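Local coordinates for zonadhesin (Komagataella phaffii, PDB 5FX8), which is a putative cell-wall adhesin that may mediate cell-cell interaction, represented here by its N-terminal region, which carries two cohesin-like domains, at residues F29-A34 and L90-S95; K154-V159 and V163-D168; I181-T186 and V263-N268. One frame throughout, in Å; residues are numbered along the deposited sequence.

Contact 1 of 3, residues F29-A34 and L90-S95; sequences FVFSTA and LTFTFS
The ring of Phe92 is wedged between those of Phe29 and Phe31, and each of the two pairs is a T-shaped (edge-to-face) stack. Phe92 directs its CZ end over one face of Phe29, toward the rim of that ring, while the CZ end of Phe31 sits over a face of Phe92, again off centre. The roles therefore alternate along the row: Phe92 gives an edge to Phe29 and a face to Phe31. This aromatic cluster lies in the buried interior of the beta sandwich of the first cohesin-like domain, where side chains from two facing layers fill the space between them. Residues 29-31 run in one layer between strands 4-11 and 101-114, and residues 90-94 run in the other between strands 45-49 and 77-84. The two strand segments point roughly the same way, 28° apart, with their axes 12.0 Å from each other at the closest, so that side chains alone bridge the gap and no backbone hydrogen bond crosses it.

In the Phe29-Phe92 pair the centroids are 5.3 Å apart and the planes meet at 64°; in the Phe31-Phe92 pair the separation is 5.4 Å and the planes are similarly steep. All three CB atoms point inward; CG of Phe92, anti to the carbonyl carbon (chi1 -60°), swings its ring between the other two. Phe314 adds a further ring to the cluster by meeting Phe31, and Ile7 and Val48 pack against Phe29. On the other layer, Leu79 and Thr81 back the Phe92 ring. Leu90 extends the apolar row past Phe29: its CD2 methyl reaches the far end of that ring, 3.9 Å from Phe29 CE1 and 4.0 Å from Phe29 CZ.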
loop_
_atom_site.group_PDB
_atom_site.type_symbol
_atom_site.label_atom_id
_atom_site.label_comp_id
_atom_site.label_asym_id
_atom_site.label_seq_id
_atom_site.Cartn_x
_atom_site.Cartn_y
_atom_site.Cartn_z
ATOM N N PHE C 29 56.504 21.568 42.235
ATOM C CA PHE C 29 57.785 22.206 42.525
ATOM C C PHE C 29 58.742 21.121 42.989
ATOM O O PHE C 29 58.615 20.613 44.097
ATOM C CB PHE C 29 57.624 23.309 43.572
ATOM C CG PHE C 29 56.748 24.433 43.124
ATOM C CD1 PHE C 29 55.379 24.388 43.328
ATOM C CD2 PHE C 29 57.282 25.517 42.461
ATOM C CE1 PHE C 29 54.561 25.403 42.903
ATOM C CE2 PHE C 29 56.477 26.546 42.045
ATOM C CZ PHE C 29 55.107 26.485 42.268
ATOM N N VAL C 30 59.660 20.744 42.135
ATOM C CA VAL C 30 60.589 19.665 42.416
ATOM C C VAL C 30 61.777 20.230 43.174
ATOM O O VAL C 30 62.337 21.257 42.784
ATOM C CB VAL C 30 61.035 18.982 41.114
ATOM C CG1 VAL C 30 62.020 17.849 41.382
ATOM C CG2 VAL C 30 59.836 18.464 40.396
ATOM N N PHE C 31 62.157 19.557 44.258
ATOM C CA PHE C 31 63.284 19.938 45.096
ATOM C C PHE C 31 64.312 18.823 45.074
ATOM O O PHE C 31 63.979 17.667 45.335
ATOM C CB PHE C 31 62.850 20.207 46.530
ATOM C CG PHE C 31 61.991 21.426 46.696
ATOM C CD1 PHE C 31 60.637 21.372 46.471
ATOM C CD2 PHE C 31 62.537 22.615 47.115
ATOM C CE1 PHE C 31 59.859 22.464 46.639
ATOM C CE2 PHE C 31 61.758 23.709 47.287
ATOM C CZ PHE C 31 60.411 23.630 47.043
ATOM N N SER C 32 65.555 19.172 44.764
ATOM C CA SER C 32 66.632 18.199 44.698
ATOM C C SER C 32 67.949 18.871 45.049
ATOM O O SER C 32 68.081 20.091 45.006
ATOM C CB SER C 32 66.733 17.553 43.316
ATOM O OG SER C 32 67.840 16.677 43.247
ATOM N N THR C 33 68.918 18.050 45.427
ATOM C CA THR C 33 70.283 18.497 45.642
ATOM C C THR C 33 71.201 17.460 45.015
ATOM O O THR C 33 71.125 16.277 45.350
ATOM C CB THR C 33 70.570 18.686 47.134
ATOM O OG1 THR C 33 70.127 17.539 47.858
ATOM C CG2 THR C 33 69.806 19.835 47.662
ATOM N N ALA C 34 72.013 17.887 44.054
ATOM C CA ALA C 34 73.058 17.043 43.490
ATOM C C ALA C 34 74.368 17.782 43.255
ATOM O O ALA C 34 75.358 17.141 42.899
ATOM C CB ALA C 34 72.592 16.405 42.177
ATOM N N LEU C 90 54.692 32.878 45.423
ATOM C CA LEU C 90 54.609 31.799 46.389
ATOM C C LEU C 90 55.916 31.749 47.167
ATOM O O LEU C 90 56.989 31.704 46.565
ATOM C CB LEU C 90 54.337 30.474 45.681
ATOM C CG LEU C 90 54.063 29.251 46.549
ATOM C CD1 LEU C 90 52.811 29.465 47.362
ATOM C CD2 LEU C 90 53.949 27.990 45.736
ATOM N N THR C 91 55.838 31.775 48.495
ATOM C CA THR C 91 57.033 31.769 49.327
ATOM C C THR C 91 57.161 30.440 50.051
ATOM O O THR C 91 56.260 30.039 50.780
ATOM C CB THR C 91 57.010 32.902 50.347
ATOM O OG1 THR C 91 56.759 34.145 49.689
ATOM C CG2 THR C 91 58.336 32.970 51.054
ATOM N N PHE C 92 58.282 29.770 49.877
ATOM C CA PHE C 92 58.572 28.593 50.677
ATOM C C PHE C 92 59.477 29.028 51.818
ATOM O O PHE C 92 60.459 29.737 51.596
ATOM C CB PHE C 92 59.246 27.509 49.841
ATOM C CG PHE C 92 58.426 27.024 48.679
ATOM C CD1 PHE C 92 58.306 27.769 47.525
ATOM C CD2 PHE C 92 57.819 25.801 48.720
ATOM C CE1 PHE C 92 57.566 27.312 46.464
ATOM C CE2 PHE C 92 57.096 25.352 47.669
ATOM C CZ PHE C 92 56.964 26.107 46.539
ATOM N N THR C 93 59.133 28.636 53.034
ATOM C CA THR C 93 59.876 29.034 54.220
ATOM C C THR C 93 60.248 27.802 55.026
ATOM O O THR C 93 59.381 27.170 55.627
ATOM C CB THR C 93 59.059 29.995 55.057
ATOM O OG1 THR C 93 58.755 31.144 54.269
ATOM C CG2 THR C 93 59.828 30.399 56.269
ATOM N N PHE C 94 61.530 27.478 55.065
ATOM C CA PHE C 94 61.978 26.313 55.807
ATOM C C PHE C 94 61.905 26.549 57.315
ATOM O O PHE C 94 61.968 27.683 57.791
ATOM C CB PHE C 94 63.392 25.962 55.389
ATOM C CG PHE C 94 63.516 25.540 53.965
ATOM C CD1 PHE C 94 63.620 26.469 52.957
ATOM C CD2 PHE C 94 63.560 24.206 53.632
ATOM C CE1 PHE C 94 63.750 26.060 51.644
ATOM C CE2 PHE C 94 63.692 23.808 52.332
ATOM C CZ PHE C 94 63.783 24.725 51.344
ATOM N N SER C 95 61.798 25.454 58.069
ATOM C CA SER C 95 61.449 25.493 59.501
ATOM C C SER C 95 62.569 24.873 60.336
ATOM O O SER C 95 62.396 23.852 61.013
ATOM C CB SER C 95 60.103 24.766 59.732
ATOM O OG SER C 95 59.113 25.117 58.763
#

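Contact 2 of 3, residues K154-V159 and V163-D168; sequences KLSNAV and VEWFVD
The side chain of Lys154 rises from the sheet and crosses the indole of Trp165 obliquely. CB of Lys154 lies 4.1 Å from Phe166 O and CG 3.7 Å from the same oxygen; CD then comes to the six-membered ring, 3.4 Å from Trp165 CE3. The bends at the second and third torsions keep the chain against the indole, so that NZ of Lys154 ends 3.6 Å from Trp165 CZ3. It hydrogen-bonds onward to Glu301 O and Asn278 OD1, both on strands of the facing sheet (294-304 and 275-286), so the lysine tip spans the two sheets. Ser156 adds its OG beside the same corner of the indole, and Val163 CG1 lies over one of the Trp165 faces.

The opposite face of the sheet carries Leu155, Asn157, Glu164 and Phe166. There the amide of Asn157 stands over the Phe166 ring, ND2 being 3.6 Å from Phe166 CE2 with the two planes 59° apart, while Glu164 OE2 turns to Ser264 OG. Leu155 and Phe166 form a hydrogen-bonded pair: Leu155 N gives to Phe166 O at 2.8 Å, and Phe166 N to Leu155 O at 2.9 Å. Together these strands make an antiparallel beta hairpin at the border of a five-stranded sheet in the second cohesin-like domain.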
loop_
_atom_site.group_PDB
_atom_site.type_symbol
_atom_site.label_atom_id
_atom_site.label_comp_id
_atom_site.label_asym_id
_atom_site.label_seq_id
_atom_site.Cartn_x
_atom_site.Cartn_y
_atom_site.Cartn_z
ATOM N N LYS C 154 32.692 13.301 30.040
ATOM C CA LYS C 154 32.042 13.763 31.257
ATOM C C LYS C 154 32.686 15.079 31.683
ATOM O O LYS C 154 33.903 15.221 31.594
ATOM C CB LYS C 154 32.178 12.711 32.354
ATOM C CG LYS C 154 31.048 12.750 33.336
ATOM C CD LYS C 154 31.518 12.755 34.741
ATOM C CE LYS C 154 32.251 11.513 35.047
ATOM N NZ LYS C 154 32.643 11.527 36.468
ATOM N N LEU C 155 31.889 16.051 32.128
ATOM C CA LEU C 155 32.393 17.358 32.552
ATOM C C LEU C 155 31.800 17.755 33.902
ATOM O O LEU C 155 30.643 17.444 34.179
ATOM C CB LEU C 155 32.077 18.439 31.502
ATOM C CG LEU C 155 32.620 18.195 30.085
ATOM C CD1 LEU C 155 32.212 19.298 29.140
ATOM C CD2 LEU C 155 34.118 18.047 30.063
ATOM N N SER C 156 32.593 18.427 34.752
ATOM C CA SER C 156 32.166 18.917 36.063
ATOM C C SER C 156 32.004 20.426 36.017
ATOM O O SER C 156 32.742 21.115 35.320
ATOM C CB SER C 156 33.180 18.612 37.179
ATOM O OG SER C 156 33.576 17.259 37.269
ATOM N N ASN C 157 31.069 20.956 36.788
ATOM C CA ASN C 157 30.960 22.400 36.931
ATOM C C ASN C 157 30.527 22.695 38.350
ATOM O O ASN C 157 29.450 22.273 38.768
ATOM C CB ASN C 157 29.964 23.011 35.949
ATOM C CG ASN C 157 30.421 22.920 34.497
ATOM O OD1 ASN C 157 31.265 23.701 34.044
ATOM N ND2 ASN C 157 29.839 21.977 33.750
ATOM N N ALA C 158 31.346 23.410 39.097
ATOM C CA ALA C 158 30.929 23.787 40.435
ATOM C C ALA C 158 29.783 24.782 40.348
ATOM O O ALA C 158 29.847 25.746 39.586
ATOM C CB ALA C 158 32.096 24.388 41.207
ATOM N N VAL C 159 28.722 24.552 41.115
ATOM C CA VAL C 159 27.651 25.524 41.244
ATOM C C VAL C 159 27.335 25.704 42.726
ATOM O O VAL C 159 27.877 25.021 43.592
ATOM C CB VAL C 159 26.401 25.119 40.433
ATOM C CG1 VAL C 159 26.781 24.905 38.987
ATOM C CG2 VAL C 159 25.780 23.851 40.979
ATOM N N VAL C 163 27.332 20.417 42.194
ATOM C CA VAL C 163 27.980 19.986 40.959
ATOM C C VAL C 163 26.918 19.846 39.892
ATOM O O VAL C 163 25.928 19.141 40.093
ATOM C CB VAL C 163 28.693 18.636 41.087
ATOM C CG1 VAL C 163 29.822 18.586 40.098
ATOM C CG2 VAL C 163 29.139 18.401 42.444
ATOM N N GLU C 164 27.146 20.451 38.747
ATOM C CA GLU C 164 26.390 20.127 37.555
ATOM C C GLU C 164 27.274 19.236 36.699
ATOM O O GLU C 164 28.388 19.628 36.335
ATOM C CB GLU C 164 25.975 21.389 36.817
ATOM C CG GLU C 164 24.997 21.138 35.699
ATOM C CD GLU C 164 24.569 22.400 34.999
ATOM O OE1 GLU C 164 25.177 23.479 35.245
ATOM O OE2 GLU C 164 23.614 22.298 34.193
ATOM N N TRP C 165 26.811 18.019 36.443
ATOM C CA TRP C 165 27.520 17.087 35.587
ATOM C C TRP C 165 27.002 17.219 34.170
ATOM O O TRP C 165 25.807 17.421 33.962
ATOM C CB TRP C 165 27.320 15.654 36.049
ATOM C CG TRP C 165 27.810 15.345 37.383
ATOM C CD1 TRP C 165 27.072 15.227 38.516
ATOM C CD2 TRP C 165 29.149 15.055 37.745
ATOM N NE1 TRP C 165 27.870 14.885 39.570
ATOM C CE2 TRP C 165 29.158 14.779 39.123
ATOM C CE3 TRP C 165 30.351 15.012 37.040
ATOM C CZ2 TRP C 165 30.323 14.470 39.814
ATOM C CZ3 TRP C 165 31.508 14.692 37.724
ATOM C CH2 TRP C 165 31.484 14.422 39.097
ATOM N N PHE C 166 27.912 17.122 33.202
ATOM C CA PHE C 166 27.573 17.049 31.785
ATOM C C PHE C 166 28.103 15.740 31.231
ATOM O O PHE C 166 29.273 15.413 31.426
ATOM C CB PHE C 166 28.161 18.211 30.980
ATOM C CG PHE C 166 27.498 19.540 31.229
ATOM C CD1 PHE C 166 26.266 19.612 31.844
ATOM C CD2 PHE C 166 28.108 20.714 30.847
ATOM C CE1 PHE C 166 25.642 20.825 32.082
ATOM C CE2 PHE C 166 27.491 21.935 31.087
ATOM C CZ PHE C 166 26.247 21.981 31.708
ATOM N N VAL C 167 27.247 14.992 30.551
ATOM C CA VAL C 167 27.655 13.818 29.795
ATOM C C VAL C 167 27.367 14.123 28.332
ATOM O O VAL C 167 26.205 14.294 27.943
ATOM C CB VAL C 167 26.922 12.553 30.254
ATOM C CG1 VAL C 167 27.427 11.365 29.492
ATOM C CG2 VAL C 167 27.107 12.339 31.751
ATOM N N ASP C 168 28.414 14.228 27.528
ATOM C CA ASP C 168 28.284 14.524 26.111
ATOM C C ASP C 168 28.401 13.245 25.299
ATOM O O ASP C 168 29.341 12.472 25.491
ATOM C CB ASP C 168 29.347 15.518 25.663
ATOM C CG ASP C 168 29.020 16.930 26.062
ATOM O OD1 ASP C 168 27.975 17.127 26.705
ATOM O OD2 ASP C 168 29.796 17.850 25.732
#

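Contact 3 of 3, residues I181-T186 and V263-N268; sequences ISTVQT and VSFLSN
Thr183 and Phe265 meet head-on from facing strands, the threonine branches reaching down to the far end of the phenyl ring. With CG between its backbone N and carbonyl carbon (chi1 42°), Phe265 stands its ring up toward the opposite strand, and Thr183 sets both of its branches against it: OG1 lies 3.3 Å from Phe265 CZ, and CG2 is 3.6 Å from Phe265 CE2. The hydroxyl approaches the ring obliquely.

Ile181 and Val263 are arranged differently, sliding past each other in opposite directions until Ile181 CD1 comes within 4.2 Å of Val263 CG2. These are the inward residues of two strands in separate five-stranded sheets, and the contact forms part of the interior of the beta sandwich of the second cohesin-like domain. The strands run nearly in the same direction, 16° apart, with their axes 10.1 Å apart at the closest; every second residue, Ile181, Thr183 and Gln185, faces Val263, Phe265 and Ser267 in turn.

Around the central pair, the Phe265 ring also meets Trp165 and Phe190 of its own sheet. Ile247 touches it from the opposite sheet, while Asn278 and Val280, from the strand beside Thr183 in its own sheet, flank the threonine. At the C-terminal end of the row the Gln185 chain, extended beyond CG, ends close to the side chain of Ser267, beside the ring of Phe190.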
loop_
_atom_site.group_PDB
_atom_site.type_symbol
_atom_site.label_atom_id
_atom_site.label_comp_id
_atom_site.label_asym_id
_atom_site.label_seq_id
_atom_site.Cartn_x
_atom_site.Cartn_y
_atom_site.Cartn_z
ATOM N N ILE C 181 22.631 5.335 29.950
ATOM C CA ILE C 181 23.456 6.077 30.892
ATOM C C ILE C 181 23.057 5.708 32.313
ATOM O O ILE C 181 21.868 5.625 32.630
ATOM C CB ILE C 181 23.315 7.597 30.662
ATOM C CG1 ILE C 181 23.833 7.972 29.284
ATOM C CG2 ILE C 181 24.088 8.364 31.672
ATOM C CD1 ILE C 181 23.199 9.189 28.748
ATOM N N SER C 182 24.044 5.484 33.171
ATOM C CA SER C 182 23.800 5.398 34.605
ATOM C C SER C 182 24.934 6.081 35.360
ATOM O O SER C 182 26.098 5.955 34.981
ATOM C CB SER C 182 23.676 3.958 35.057
ATOM O OG SER C 182 24.893 3.303 34.805
ATOM N N THR C 183 24.586 6.801 36.425
ATOM C CA THR C 183 25.530 7.488 37.295
ATOM C C THR C 183 25.358 6.983 38.716
ATOM O O THR C 183 24.231 6.815 39.175
ATOM C CB THR C 183 25.294 9.008 37.307
ATOM O OG1 THR C 183 24.939 9.456 36.002
ATOM C CG2 THR C 183 26.543 9.755 37.728
ATOM N N VAL C 184 26.468 6.759 39.420
ATOM C CA VAL C 184 26.453 6.579 40.867
ATOM C C VAL C 184 27.454 7.540 41.501
ATOM O O VAL C 184 28.544 7.762 40.969
ATOM C CB VAL C 184 26.755 5.123 41.257
ATOM C CG1 VAL C 184 25.959 4.226 40.468
ATOM C CG2 VAL C 184 28.168 4.790 41.076
ATOM N N GLN C 185 27.083 8.119 42.635
ATOM C CA GLN C 185 27.978 9.055 43.288
ATOM C C GLN C 185 27.746 9.063 44.799
ATOM O O GLN C 185 26.627 8.853 45.267
ATOM C CB GLN C 185 27.799 10.450 42.698
ATOM C CG GLN C 185 27.454 11.468 43.701
ATOM C CD GLN C 185 27.497 12.856 43.173
ATOM O OE1 GLN C 185 27.293 13.802 43.920
ATOM N NE2 GLN C 185 27.756 13.003 41.887
ATOM N N THR C 186 28.825 9.272 45.553
ATOM C CA THR C 186 28.754 9.505 46.996
ATOM C C THR C 186 29.645 10.682 47.276
ATOM O O THR C 186 30.730 10.758 46.724
ATOM C CB THR C 186 29.240 8.302 47.840
ATOM O OG1 THR C 186 30.623 8.067 47.562
ATOM C CG2 THR C 186 28.474 7.068 47.515
ATOM N N VAL C 263 23.649 15.594 28.363
ATOM C CA VAL C 263 22.762 15.371 29.489
ATOM C C VAL C 263 23.325 16.084 30.707
ATOM O O VAL C 263 24.510 15.960 31.017
ATOM C CB VAL C 263 22.578 13.873 29.758
ATOM C CG1 VAL C 263 21.602 13.682 30.890
ATOM C CG2 VAL C 263 22.066 13.205 28.533
ATOM N N SER C 264 22.480 16.824 31.402
ATOM C CA SER C 264 22.884 17.581 32.573
ATOM C C SER C 264 22.123 17.068 33.782
ATOM O O SER C 264 20.897 17.003 33.748
ATOM C CB SER C 264 22.617 19.065 32.356
ATOM O OG SER C 264 22.814 19.811 33.528
ATOM N N PHE C 265 22.829 16.708 34.852
ATOM C CA PHE C 265 22.151 16.394 36.105
ATOM C C PHE C 265 22.836 17.066 37.286
ATOM O O PHE C 265 24.048 16.958 37.466
ATOM C CB PHE C 265 22.026 14.882 36.342
ATOM C CG PHE C 265 23.236 14.104 35.998
ATOM C CD1 PHE C 265 23.519 13.791 34.688
ATOM C CD2 PHE C 265 24.070 13.639 36.994
ATOM C CE1 PHE C 265 24.629 13.063 34.370
ATOM C CE2 PHE C 265 25.187 12.893 36.692
ATOM C CZ PHE C 265 25.468 12.605 35.379
ATOM N N LEU C 266 22.038 17.745 38.092
ATOM C CA LEU C 266 22.531 18.494 39.227
ATOM C C LEU C 266 22.674 17.582 40.429
ATOM O O LEU C 266 21.872 16.676 40.653
ATOM C CB LEU C 266 21.575 19.636 39.560
ATOM C CG LEU C 266 21.936 20.710 40.582
ATOM C CD1 LEU C 266 23.143 21.439 40.101
ATOM C CD2 LEU C 266 20.797 21.687 40.744
ATOM N N SER C 267 23.705 17.844 41.215
ATOM C CA SER C 267 23.925 17.158 42.476
ATOM C C SER C 267 24.164 18.204 43.556
ATOM O O SER C 267 25.162 18.927 43.518
ATOM C CB SER C 267 25.098 16.193 42.365
ATOM O OG SER C 267 25.242 15.439 43.545
ATOM N N ASN C 268 23.241 18.301 44.506
ATOM C CA ASN C 268 23.429 19.150 45.674
ATOM C C ASN C 268 24.350 18.478 46.688
ATOM O O ASN C 268 24.261 17.274 46.927
ATOM C CB ASN C 268 22.079 19.471 46.299
ATOM C CG ASN C 268 21.246 20.375 45.422
ATOM O OD1 ASN C 268 21.715 21.424 44.993
ATOM N ND2 ASN C 268 20.017 19.967 45.126
#

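From the N terminus, contact 1 comes first: 55 residues separate 29-34 from 90-95, a long loop closed across the first cohesin-like domain. Contact 2 follows in the second domain as a tight hairpin, pairing strands within one sheet. Contact 3 packs that sheet on the facing one, and 76 residues lie between 181-186 and 263-268. The three lie in series, none nested or crossed. Contacts 2 and 3 touch, since strands 162-170 and 260-268 are neighbours in one sheet, probably hydrogen-bonded from Ser267 N to Val163 O. Contact 1 stays apart, its centre about 36 Å from that of contact 2. The late strand 312-319 returns to the first domain's sheet.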